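Local coordinates for phosphatidylinositol-specific phospholipase C (Listeria monocytogenes, PDB 2PLC), which belongs to the phosphatidylinositol-specific phospholipase C family, whose X domain is classed with the TIM barrels, at residues T3-M7 and L54-R59; T24-Y30 and Q44-L50; K194-I198 and N215-A219; P226-A230 and M257-E261. All blocks are in the same frame, centred on the assembly; numbering follows the deposited sequence.

Contact 1. Residues T3-M7 and L54-R59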
loop_
_atom_site.group_PDB
_atom_site.type_symbol
_atom_site.label_atom_id
_atom_site.label_comp_id
_atom_site.label_asym_id
_atom_site.label_seq_id
_atom_site.Cartn_x
_atom_site.Cartn_y
_atom_site.Cartn_z
ATOM N N THR A 3 4.028 -8.069 15.291
ATOM C CA THR A 3 3.628 -7.340 14.092
ATOM C C THR A 3 4.806 -7.234 13.128
ATOM O O THR A 3 4.625 -7.021 11.929
ATOM C CB THR A 3 3.152 -5.917 14.442
ATOM O OG1 THR A 3 4.177 -5.239 15.179
ATOM C CG2 THR A 3 1.882 -5.968 15.275
ATOM N N LYS A 4 6.014 -7.401 13.656
ATOM C CA LYS A 4 7.228 -7.318 12.849
ATOM C C LYS A 4 7.378 -8.500 11.882
ATOM O O LYS A 4 8.012 -8.374 10.833
ATOM C CB LYS A 4 8.446 -7.212 13.767
ATOM C CG LYS A 4 9.745 -6.894 13.057
ATOM C CD LYS A 4 10.836 -6.540 14.053
ATOM C CE LYS A 4 11.160 -7.707 14.976
ATOM N NZ LYS A 4 12.153 -7.321 16.020
ATOM N N GLN A 5 6.773 -9.637 12.228
ATOM C CA GLN A 5 6.843 -10.834 11.392
ATOM C C GLN A 5 5.524 -11.597 11.368
ATOM O O GLN A 5 5.518 -12.824 11.412
ATOM C CB GLN A 5 7.949 -11.767 11.893
ATOM C CG GLN A 5 9.335 -11.142 11.924
ATOM C CD GLN A 5 10.426 -12.139 12.250
ATOM O OE1 GLN A 5 10.196 -13.125 12.953
ATOM N NE2 GLN A 5 11.626 -11.893 11.731
ATOM N N TRP A 6 4.410 -10.877 11.261
ATOM C CA TRP A 6 3.097 -11.519 11.257
ATOM C C TRP A 6 2.797 -12.409 10.054
ATOM O O TRP A 6 2.154 -13.447 10.208
ATOM C CB TRP A 6 1.973 -10.494 11.458
ATOM C CG TRP A 6 1.752 -9.514 10.320
ATOM C CD1 TRP A 6 2.388 -8.315 10.127
ATOM C CD2 TRP A 6 0.760 -9.609 9.284
ATOM N NE1 TRP A 6 1.844 -7.655 9.047
ATOM C CE2 TRP A 6 0.845 -8.424 8.511
ATOM C CE3 TRP A 6 -0.196 -10.575 8.937
ATOM C CZ2 TRP A 6 0.010 -8.183 7.416
ATOM C CZ3 TRP A 6 -1.025 -10.335 7.849
ATOM C CH2 TRP A 6 -0.917 -9.146 7.101
ATOM N N MET A 7 3.276 -12.030 8.870
ATOM C CA MET A 7 3.025 -12.823 7.662
ATOM C C MET A 7 3.779 -14.151 7.624
ATOM O O MET A 7 3.353 -15.089 6.952
ATOM C CB MET A 7 3.347 -12.020 6.398
ATOM C CG MET A 7 2.505 -10.769 6.227
ATOM S SD MET A 7 2.825 -9.962 4.671
ATOM C CE MET A 7 1.263 -10.123 3.867
ATOM N N LEU A 54 6.565 -0.341 8.938
ATOM C CA LEU A 54 6.822 -1.738 8.606
ATOM C C LEU A 54 6.872 -2.577 9.879
ATOM O O LEU A 54 6.239 -3.625 9.955
ATOM C CB LEU A 54 8.119 -1.875 7.805
ATOM C CG LEU A 54 8.132 -1.189 6.432
ATOM C CD1 LEU A 54 9.461 -1.440 5.731
ATOM C CD2 LEU A 54 6.978 -1.695 5.583
ATOM N N GLU A 55 7.593 -2.098 10.887
ATOM C CA GLU A 55 7.684 -2.815 12.158
ATOM C C GLU A 55 6.337 -2.869 12.881
ATOM O O GLU A 55 6.113 -3.746 13.713
ATOM C CB GLU A 55 8.728 -2.182 13.080
ATOM C CG GLU A 55 10.163 -2.371 12.631
ATOM C CD GLU A 55 11.142 -2.387 13.799
ATOM O OE1 GLU A 55 10.960 -1.595 14.758
ATOM O OE2 GLU A 55 12.094 -3.203 13.757
ATOM N N ALA A 56 5.453 -1.921 12.570
ATOM C CA ALA A 56 4.124 -1.868 13.172
ATOM C C ALA A 56 3.148 -2.831 12.487
ATOM O O ALA A 56 2.025 -3.027 12.956
ATOM C CB ALA A 56 3.581 -0.446 13.129
ATOM N N GLY A 57 3.560 -3.405 11.360
ATOM C CA GLY A 57 2.691 -4.338 10.667
ATOM C C GLY A 57 2.182 -3.907 9.306
ATOM O O GLY A 57 1.538 -4.697 8.624
ATOM N N ILE A 58 2.450 -2.668 8.907
ATOM C CA ILE A 58 2.007 -2.171 7.605
ATOM C C ILE A 58 2.694 -3.003 6.526
ATOM O O ILE A 58 3.903 -3.210 6.582
ATOM C CB ILE A 58 2.380 -0.676 7.418
ATOM C CG1 ILE A 58 1.659 0.195 8.452
ATOM C CG2 ILE A 58 2.078 -0.215 6.000
ATOM C CD1 ILE A 58 0.150 0.086 8.429
ATOM N N ARG A 59 1.921 -3.513 5.571
ATOM C CA ARG A 59 2.499 -4.326 4.504
ATOM C C ARG A 59 2.174 -3.795 3.123
ATOM O O ARG A 59 2.498 -4.413 2.111
ATOM C CB ARG A 59 2.062 -5.787 4.622
ATOM C CG ARG A 59 2.661 -6.521 5.809
ATOM C CD ARG A 59 4.175 -6.620 5.730
ATOM N NE ARG A 59 4.715 -7.243 6.933
ATOM C CZ ARG A 59 5.087 -6.580 8.024
ATOM N NH1 ARG A 59 4.991 -5.257 8.067
ATOM N NH2 ARG A 59 5.525 -7.245 9.091
HETATM O O HOH W 1 11.368 -4.831 16.572
#

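Contact 2. Residues T24-Y30 and Q44-L50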
loop_
_atom_site.group_PDB
_atom_site.type_symbol
_atom_site.label_atom_id
_atom_site.label_comp_id
_atom_site.label_asym_id
_atom_site.label_seq_id
_atom_site.Cartn_x
_atom_site.Cartn_y
_atom_site.Cartn_z
ATOM N N THR A 24 -0.835 2.015 4.303
ATOM C CA THR A 24 -0.834 3.449 4.558
ATOM C C THR A 24 -0.982 4.239 3.256
ATOM O O THR A 24 -0.455 3.847 2.207
ATOM C CB THR A 24 0.464 3.899 5.242
ATOM O OG1 THR A 24 1.583 3.353 4.534
ATOM C CG2 THR A 24 0.502 3.453 6.689
ATOM N N HIS A 25 -1.740 5.329 3.326
ATOM C CA HIS A 25 -1.954 6.201 2.179
ATOM C C HIS A 25 -0.875 7.275 2.247
ATOM O O HIS A 25 -0.615 7.822 3.321
ATOM C CB HIS A 25 -3.348 6.833 2.250
ATOM C CG HIS A 25 -3.537 7.997 1.329
ATOM N ND1 HIS A 25 -3.779 9.274 1.787
ATOM C CD2 HIS A 25 -3.521 8.080 -0.021
ATOM C CE1 HIS A 25 -3.906 10.092 0.760
ATOM N NE2 HIS A 25 -3.754 9.393 -0.350
ATOM N N ASP A 26 -0.227 7.542 1.112
ATOM C CA ASP A 26 0.840 8.542 1.027
ATOM C C ASP A 26 1.852 8.321 2.156
ATOM O O ASP A 26 2.149 9.210 2.960
ATOM C CB ASP A 26 0.249 9.948 1.089
ATOM C CG ASP A 26 1.061 10.957 0.313
ATOM O OD1 ASP A 26 2.201 10.661 -0.118
ATOM O OD2 ASP A 26 0.531 12.063 0.129
ATOM N N THR A 27 2.355 7.097 2.185
ATOM C CA THR A 27 3.314 6.605 3.155
ATOM C C THR A 27 4.402 7.562 3.645
ATOM O O THR A 27 4.651 7.646 4.849
ATOM C CB THR A 27 3.989 5.346 2.590
ATOM O OG1 THR A 27 2.978 4.397 2.205
ATOM C CG2 THR A 27 4.931 4.722 3.626
ATOM N N MET A 28 5.036 8.275 2.714
ATOM C CA MET A 28 6.141 9.182 3.033
ATOM C C MET A 28 5.807 10.581 3.529
ATOM O O MET A 28 6.714 11.336 3.875
ATOM C CB MET A 28 7.078 9.316 1.829
ATOM C CG MET A 28 7.659 8.006 1.337
ATOM S SD MET A 28 8.347 7.006 2.670
ATOM C CE MET A 28 9.959 7.797 2.911
ATOM N N SER A 29 4.528 10.941 3.549
ATOM C CA SER A 29 4.140 12.271 3.994
ATOM C C SER A 29 4.072 12.433 5.513
ATOM O O SER A 29 2.999 12.648 6.088
ATOM C CB SER A 29 2.820 12.688 3.352
ATOM O OG SER A 29 2.567 14.060 3.597
ATOM N N TYR A 30 5.223 12.290 6.158
ATOM C CA TYR A 30 5.344 12.453 7.608
ATOM C C TYR A 30 6.507 13.399 7.867
ATOM O O TYR A 30 6.870 13.674 9.006
ATOM C CB TYR A 30 5.583 11.115 8.316
ATOM C CG TYR A 30 6.776 10.345 7.812
ATOM C CD1 TYR A 30 8.059 10.587 8.318
ATOM C CD2 TYR A 30 6.626 9.371 6.822
ATOM C CE1 TYR A 30 9.160 9.875 7.846
ATOM C CE2 TYR A 30 7.719 8.651 6.345
ATOM C CZ TYR A 30 8.979 8.904 6.858
ATOM O OH TYR A 30 10.046 8.167 6.400
ATOM N N GLN A 44 0.116 16.503 5.507
ATOM C CA GLN A 44 0.488 15.354 6.330
ATOM C C GLN A 44 -0.537 14.215 6.378
ATOM O O GLN A 44 -1.736 14.450 6.514
ATOM C CB GLN A 44 0.814 15.820 7.748
ATOM C CG GLN A 44 1.397 14.739 8.632
ATOM C CD GLN A 44 1.509 15.175 10.074
ATOM O OE1 GLN A 44 0.749 16.024 10.534
ATOM N NE2 GLN A 44 2.452 14.591 10.798
ATOM N N THR A 45 -0.052 12.978 6.278
ATOM C CA THR A 45 -0.923 11.801 6.336
ATOM C C THR A 45 -0.428 10.736 7.317
ATOM O O THR A 45 -1.162 9.799 7.637
ATOM C CB THR A 45 -1.057 11.132 4.974
ATOM O OG1 THR A 45 0.245 10.767 4.508
ATOM C CG2 THR A 45 -1.716 12.075 3.978
ATOM N N GLN A 46 0.816 10.876 7.780
ATOM C CA GLN A 46 1.408 9.913 8.710
ATOM C C GLN A 46 2.266 10.580 9.792
ATOM O O GLN A 46 2.669 11.735 9.667
ATOM C CB GLN A 46 2.292 8.914 7.946
ATOM C CG GLN A 46 1.645 8.233 6.748
ATOM C CD GLN A 46 0.496 7.317 7.131
ATOM O OE1 GLN A 46 0.458 6.790 8.240
ATOM N NE2 GLN A 46 -0.447 7.123 6.212
ATOM N N THR A 47 2.534 9.838 10.863
ATOM C CA THR A 47 3.385 10.325 11.945
ATOM C C THR A 47 4.580 9.386 12.089
ATOM O O THR A 47 5.652 9.801 12.522
ATOM C CB THR A 47 2.642 10.412 13.293
ATOM O OG1 THR A 47 2.083 9.137 13.619
ATOM C CG2 THR A 47 1.551 11.462 13.230
ATOM N N MET A 48 4.380 8.118 11.731
ATOM C CA MET A 48 5.435 7.109 11.790
ATOM C C MET A 48 6.286 7.146 10.534
ATOM O O MET A 48 5.778 7.411 9.447
ATOM C CB MET A 48 4.846 5.698 11.939
ATOM C CG MET A 48 4.284 5.375 13.320
ATOM S SD MET A 48 3.625 3.683 13.431
ATOM C CE MET A 48 2.211 3.798 12.308
ATOM N N SER A 49 7.587 6.914 10.686
ATOM C CA SER A 49 8.484 6.888 9.537
ATOM C C SER A 49 8.239 5.568 8.811
ATOM O O SER A 49 7.587 4.668 9.356
ATOM C CB SER A 49 9.954 6.988 9.971
ATOM O OG SER A 49 10.359 5.838 10.688
ATOM N N LEU A 50 8.766 5.452 7.595
ATOM C CA LEU A 50 8.591 4.246 6.790
ATOM C C LEU A 50 8.965 2.998 7.563
ATOM O O LEU A 50 8.185 2.058 7.657
ATOM C CB LEU A 50 9.437 4.327 5.513
ATOM C CG LEU A 50 9.486 3.112 4.583
ATOM C CD1 LEU A 50 8.088 2.660 4.195
ATOM C CD2 LEU A 50 10.273 3.476 3.347
#

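Contact 3. Residues K194-I198 and N215-A219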
loop_
_atom_site.group_PDB
_atom_site.type_symbol
_atom_site.label_atom_id
_atom_site.label_comp_id
_atom_site.label_asym_id
_atom_site.label_seq_id
_atom_site.Cartn_x
_atom_site.Cartn_y
_atom_site.Cartn_z
ATOM N N LYS A 194 -18.588 7.907 3.098
ATOM C CA LYS A 194 -17.274 7.277 3.002
ATOM C C LYS A 194 -17.242 5.958 3.776
ATOM O O LYS A 194 -16.649 4.974 3.322
ATOM C CB LYS A 194 -16.195 8.226 3.527
ATOM C CG LYS A 194 -14.771 7.691 3.440
ATOM C CD LYS A 194 -14.296 7.497 1.999
ATOM C CE LYS A 194 -12.835 7.032 1.972
ATOM N NZ LYS A 194 -12.285 6.855 0.596
ATOM N N PHE A 195 -17.899 5.931 4.934
ATOM C CA PHE A 195 -17.927 4.722 5.742
ATOM C C PHE A 195 -18.697 3.618 5.005
ATOM O O PHE A 195 -18.274 2.458 4.998
ATOM C CB PHE A 195 -18.552 4.996 7.113
ATOM C CG PHE A 195 -18.455 3.836 8.056
ATOM C CD1 PHE A 195 -17.222 3.268 8.351
ATOM C CD2 PHE A 195 -19.598 3.285 8.624
ATOM C CE1 PHE A 195 -17.126 2.165 9.199
ATOM C CE2 PHE A 195 -19.508 2.177 9.474
ATOM C CZ PHE A 195 -18.267 1.618 9.759
ATOM N N LYS A 196 -19.809 3.988 4.371
ATOM C CA LYS A 196 -20.618 3.033 3.622
ATOM C C LYS A 196 -19.790 2.381 2.520
ATOM O O LYS A 196 -19.785 1.155 2.385
ATOM C CB LYS A 196 -21.860 3.721 3.039
ATOM C CG LYS A 196 -23.094 3.627 3.945
ATOM C CD LYS A 196 -24.206 4.608 3.556
ATOM C CE LYS A 196 -24.656 4.456 2.099
ATOM N NZ LYS A 196 -25.356 3.164 1.812
ATOM N N GLU A 197 -19.045 3.201 1.777
ATOM C CA GLU A 197 -18.196 2.716 0.691
ATOM C C GLU A 197 -17.094 1.800 1.200
ATOM O O GLU A 197 -16.702 0.849 0.521
ATOM C CB GLU A 197 -17.584 3.891 -0.066
ATOM C CG GLU A 197 -18.619 4.771 -0.734
ATOM C CD GLU A 197 -18.015 6.012 -1.342
ATOM O OE1 GLU A 197 -17.142 6.629 -0.697
ATOM O OE2 GLU A 197 -18.418 6.379 -2.465
ATOM N N ILE A 198 -16.579 2.097 2.388
ATOM C CA ILE A 198 -15.533 1.267 2.976
ATOM C C ILE A 198 -16.136 -0.088 3.346
ATOM O O ILE A 198 -15.639 -1.124 2.916
ATOM C CB ILE A 198 -14.893 1.948 4.221
ATOM C CG1 ILE A 198 -14.103 3.187 3.788
ATOM C CG2 ILE A 198 -13.962 0.976 4.943
ATOM C CD1 ILE A 198 -13.626 4.051 4.942
ATOM N N ASN A 215 -8.858 -0.850 -0.495
ATOM C CA ASN A 215 -9.904 -0.099 0.190
ATOM C C ASN A 215 -9.363 1.130 0.944
ATOM O O ASN A 215 -8.864 1.012 2.060
ATOM C CB ASN A 215 -10.601 -1.060 1.163
ATOM C CG ASN A 215 -11.992 -0.613 1.558
ATOM O OD1 ASN A 215 -12.444 0.481 1.212
ATOM N ND2 ASN A 215 -12.689 -1.473 2.288
ATOM N N HIS A 216 -9.478 2.310 0.337
ATOM C CA HIS A 216 -9.005 3.544 0.962
ATOM C C HIS A 216 -9.903 4.108 2.053
ATOM O O HIS A 216 -11.054 4.470 1.804
ATOM C CB HIS A 216 -8.779 4.632 -0.089
ATOM C CG HIS A 216 -7.580 4.394 -0.950
ATOM N ND1 HIS A 216 -7.633 3.653 -2.109
ATOM C CD2 HIS A 216 -6.288 4.774 -0.804
ATOM C CE1 HIS A 216 -6.424 3.585 -2.640
ATOM N NE2 HIS A 216 -5.590 4.256 -1.867
ATOM N N ILE A 217 -9.368 4.182 3.264
ATOM C CA ILE A 217 -10.086 4.754 4.394
ATOM C C ILE A 217 -9.849 6.282 4.336
ATOM O O ILE A 217 -10.666 7.075 4.808
ATOM C CB ILE A 217 -9.522 4.223 5.740
ATOM C CG1 ILE A 217 -9.410 2.696 5.723
ATOM C CG2 ILE A 217 -10.366 4.706 6.903
ATOM C CD1 ILE A 217 -10.709 1.980 5.645
ATOM N N SER A 218 -8.737 6.676 3.714
ATOM C CA SER A 218 -8.330 8.075 3.576
ATOM C C SER A 218 -9.200 8.974 2.689
ATOM O O SER A 218 -9.852 8.510 1.753
ATOM C CB SER A 218 -6.885 8.127 3.079
ATOM O OG SER A 218 -6.716 7.306 1.933
ATOM N N ALA A 219 -9.160 10.274 2.973
ATOM C CA ALA A 219 -9.915 11.273 2.222
ATOM C C ALA A 219 -9.434 12.688 2.568
ATOM O O ALA A 219 -8.733 12.885 3.561
ATOM C CB ALA A 219 -11.393 11.140 2.520
HETATM O O HOH W 2 -10.025 7.592 -1.054
#

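Contact 4. Residues P226-A230 and M257-E261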
loop_
_atom_site.group_PDB
_atom_site.type_symbol
_atom_site.label_atom_id
_atom_site.label_comp_id
_atom_site.label_asym_id
_atom_site.label_seq_id
_atom_site.Cartn_x
_atom_site.Cartn_y
_atom_site.Cartn_z
ATOM N N PRO A 226 -6.957 15.470 6.364
ATOM C CA PRO A 226 -6.742 14.021 6.448
ATOM C C PRO A 226 -6.761 13.563 7.907
ATOM O O PRO A 226 -7.302 12.505 8.219
ATOM C CB PRO A 226 -5.354 13.850 5.829
ATOM C CG PRO A 226 -5.340 14.918 4.770
ATOM C CD PRO A 226 -5.940 16.102 5.495
ATOM N N ARG A 227 -6.206 14.385 8.794
ATOM C CA ARG A 227 -6.154 14.074 10.219
ATOM C C ARG A 227 -7.559 13.976 10.820
ATOM O O ARG A 227 -7.826 13.100 11.637
ATOM C CB ARG A 227 -5.329 15.133 10.958
ATOM C CG ARG A 227 -5.375 15.035 12.473
ATOM C CD ARG A 227 -4.331 14.092 13.025
ATOM N NE ARG A 227 -2.991 14.678 12.991
ATOM C CZ ARG A 227 -1.952 14.213 13.683
ATOM N NH1 ARG A 227 -2.092 13.149 14.472
ATOM N NH2 ARG A 227 -0.765 14.800 13.575
ATOM N N GLN A 228 -8.452 14.868 10.401
ATOM C CA GLN A 228 -9.824 14.863 10.901
ATOM C C GLN A 228 -10.607 13.639 10.428
ATOM O O GLN A 228 -11.285 12.994 11.227
ATOM C CB GLN A 228 -10.547 16.141 10.498
ATOM C CG GLN A 228 -10.012 17.373 11.199
ATOM C CD GLN A 228 -10.674 18.635 10.709
ATOM O OE1 GLN A 228 -10.502 19.033 9.558
ATOM N NE2 GLN A 228 -11.454 19.268 11.577
ATOM N N TYR A 229 -10.492 13.306 9.145
ATOM C CA TYR A 229 -11.177 12.142 8.587
ATOM C C TYR A 229 -10.759 10.856 9.293
ATOM O O TYR A 229 -11.605 10.023 9.630
ATOM C CB TYR A 229 -10.864 11.991 7.100
ATOM C CG TYR A 229 -11.823 12.689 6.166
ATOM C CD1 TYR A 229 -13.097 12.169 5.931
ATOM C CD2 TYR A 229 -11.448 13.851 5.487
ATOM C CE1 TYR A 229 -13.974 12.783 5.042
ATOM C CE2 TYR A 229 -12.323 14.475 4.593
ATOM C CZ TYR A 229 -13.584 13.932 4.377
ATOM O OH TYR A 229 -14.457 14.538 3.495
ATOM N N ALA A 230 -9.451 10.697 9.493
ATOM C CA ALA A 230 -8.884 9.515 10.136
ATOM C C ALA A 230 -9.363 9.364 11.570
ATOM O O ALA A 230 -9.644 8.252 12.021
ATOM C CB ALA A 230 -7.360 9.570 10.090
ATOM N N MET A 257 -4.940 3.357 5.172
ATOM C CA MET A 257 -5.229 4.457 6.084
ATOM C C MET A 257 -4.236 5.611 6.223
ATOM O O MET A 257 -3.061 5.520 5.841
ATOM C CB MET A 257 -5.425 3.880 7.493
ATOM C CG MET A 257 -6.345 2.680 7.578
ATOM S SD MET A 257 -6.142 1.770 9.105
ATOM C CE MET A 257 -4.745 0.714 8.677
ATOM N N ASP A 258 -4.753 6.696 6.794
ATOM C CA ASP A 258 -3.991 7.890 7.137
ATOM C C ASP A 258 -3.944 7.781 8.657
ATOM O O ASP A 258 -4.912 7.321 9.269
ATOM C CB ASP A 258 -4.756 9.171 6.805
ATOM C CG ASP A 258 -4.694 9.539 5.347
ATOM O OD1 ASP A 258 -3.749 9.116 4.646
ATOM O OD2 ASP A 258 -5.594 10.285 4.908
ATOM N N PHE A 259 -2.813 8.153 9.253
ATOM C CA PHE A 259 -2.629 8.129 10.705
ATOM C C PHE A 259 -3.126 6.868 11.430
ATOM O O PHE A 259 -3.889 6.958 12.392
ATOM C CB PHE A 259 -3.290 9.364 11.335
ATOM C CG PHE A 259 -2.748 10.670 10.836
ATOM C CD1 PHE A 259 -1.542 11.160 11.313
ATOM C CD2 PHE A 259 -3.462 11.427 9.918
ATOM C CE1 PHE A 259 -1.055 12.392 10.885
ATOM C CE2 PHE A 259 -2.988 12.654 9.485
ATOM C CZ PHE A 259 -1.781 13.143 9.969
ATOM N N PRO A 260 -2.707 5.675 10.979
ATOM C CA PRO A 260 -3.181 4.478 11.674
ATOM C C PRO A 260 -2.506 4.298 13.022
ATOM O O PRO A 260 -1.319 4.583 13.172
ATOM C CB PRO A 260 -2.778 3.360 10.721
ATOM C CG PRO A 260 -1.503 3.888 10.119
ATOM C CD PRO A 260 -1.872 5.316 9.820
ATOM N N GLU A 261 -3.275 3.858 14.010
ATOM C CA GLU A 261 -2.740 3.603 15.342
ATOM C C GLU A 261 -2.276 2.153 15.439
ATOM O O GLU A 261 -2.782 1.281 14.730
ATOM C CB GLU A 261 -3.794 3.888 16.404
ATOM C CG GLU A 261 -4.173 5.346 16.478
ATOM C CD GLU A 261 -5.086 5.644 17.639
ATOM O OE1 GLU A 261 -6.284 5.283 17.565
ATOM O OE2 GLU A 261 -4.600 6.237 18.628
HETATM O O HOH W 3 -7.903 10.547 6.217
#

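Contact 1. Residues T3-M7 and L54-R59
T3 OG1 donates to E55 O at 2.9 Å and lies in the plane of that carbonyl. The hydroxyl sits between the backbone N and the carbonyl carbon (chi1 55°), which points it at the end of helix 50-55. W6 NE1 gives a second bond, 3.0 Å to G57 O, bent to 142° at the hydrogen. R59 NH2 reaches T3 O at 3.0 Å, but this bond is weak in angle.

R59 NH1 donates to L54 O and I58 O, each at 2.8 Å. Both acceptors lie in the guanidinium plane, but NH1 approaches I58 O from above the plane of that carbonyl. NH2 also has a salt bridge to E99, whose carboxylate accepts from M7 N as well. These bonds should fix the rotation of the group.

W6 and R59 run past each other in opposite directions, their planes 37° apart. W6 NE1 lies over the centre of one guanidinium face. R59 CG meets W6 CZ2 at 3.5 Å, and M7 SD touches the same CG at 3.6 Å. Toward the surface, K4 and E55 lie side by side, bridged by a water that E55 holds weakly. Segment 3-7 thus packs on a Schellman motif, with G57 at positive phi.

Contact 2. Residues T24-Y30 and Q44-L50
S29 O is gripped by two consecutive backbone N-H groups. T45 N donates at 3.1 Å, nearly straight (175°) and in the carbonyl plane. Q46 N comes from above that plane at 3.3 Å. S29 itself closes a type I beta turn that starts at D26.

The Q46 amide is the other polar link. Its chain is bent at chi2 (-66°), which brings the amide up to T24 and H25. NE2 donates to H25 O at 3.0 Å, with the acceptor close to the amide plane, and also bonds M257 O. The carbon CB of T24 packs on NE2 at 3.5 Å. Segment 24-30 follows strand 20-24 of the parallel sheet, so this is a loop at the C-terminal end of a strand, the end at which TIM-barrel proteins usually carry their active sites. H25 ND1 there bonds D258.

Y30 is laid across 46-50 by its chi1 of 56°. One ring face receives S49 CA, a CH-pi contact 3.6 Å from the centroid, and M48 O sits over the same face nearer the rim. Y30 OH accepts a weak bond from L50 N at 3.2 Å. Farther along, L50 CD1 meets T27 CG2 at 3.8 Å, and M28 SD lies 4.1 Å from L50 CB.

Contact 3. Residues K194-I198 and N215-A219
I198 and I217 form the tight part of this contact. Their side chains cross at about a right angle, and I217 CD1 is wedged against both branches of I198. It lies 3.5 Å from I198 CG2, closer than usual carbon packing, and 3.6 Å from I198 CD1. V237 of helix 226-246 touches both isoleucines, so the next helix shares the apolar patch.

N215 fastens one edge of this patch. Its CG is anti to the backbone N (chi1 -159°), which sends the amide across to the helix. ND2 donates to I198 O at 3.0 Å, almost straight at 167°, with I198 O in the amide plane. N215 OD1 rests near I198 CA at 3.6 Å.

The K194 end is polar and hydrated rather than close-packed, although the lysine is buried. The chain bends once, at chi2 (65°), and then runs straight to its ammonium. NZ donates to H216 O at 2.9 Å, from above the carbonyl plane. Its bond to S218 O, at 3.2 Å, is weak. A water 2.9 Å from NZ accepts from it and approaches S218 O, and D185 O also accepts. The lysine thus gathers carbonyls where the strand turns into loop. On the outer side K196 is exposed. Helix 191-207 packs against the strand it leads into, as in the beta-alpha-beta crossover from strand 180-183 to strand 212-216.

Contact 4. Residues P226-A230 and M257-E261
R227 lies flat on F259, guanidinium against ring, with planes 17° apart and centres 4.0 Å from each other. The pair joins the first turn of helix 226-246 to the loop after strand 253-257. That helix is the connection between strands 212-216 and 253-257, neighbours in the parallel sheet, so the contact belongs to a beta-alpha-beta unit.

The R227 side chain and the phenyl group cross at about a right angle. Bends at chi2 (87°) and chi3 (75°) fold the arginine back over the ring. CD sits almost above the centroid in a CH-pi contact. The guanidinium is shifted off the centre, so the cation-pi contact falls toward the rim, and R227 CZ comes within 3.5 Å of F259 CE1. R227 is exposed, which leaves this half of the contact at the protein surface.

The same ring turns its edge to the helix. P226 C and A230 CB both lie there, near the ring plane, and A230 CB is 4.3 Å from F259 CB.

D258 marks the buried side. A230 CB packs against D258 O at 3.4 Å, a carbonyl that N234 ND2 also bonds. The carboxylate is divided: OD1 is taken by H25, while OD2 lies 3.7 Å from P226 CB. A single water donates to D258 OD2 at 2.7 Å and to P226 O at 2.9 Å.

How the contacts relate
Contacts 2, 3 and 4 meet where strands of the parallel sheet run into loops. Contact 2 joins contact 4 through probable backbone bonds, H25 N to M257 O and T45 O to F259 N, both 2.8 Å; their centres are 10 Å apart. Contacts 3 and 4, with centres 11 Å apart, pack through S218 CB and D258 OD2 at 3.1 Å. S218 also touches H25, so D258, H25 and S218 tie the three together. Contact 1 is farthest from contact 3, with centres about 22 Å apart and nearest atoms about 10 Å. It encloses contact 2 along the chain and touches it through I58 CD1 and T24 CG2, 3.8 Å apart.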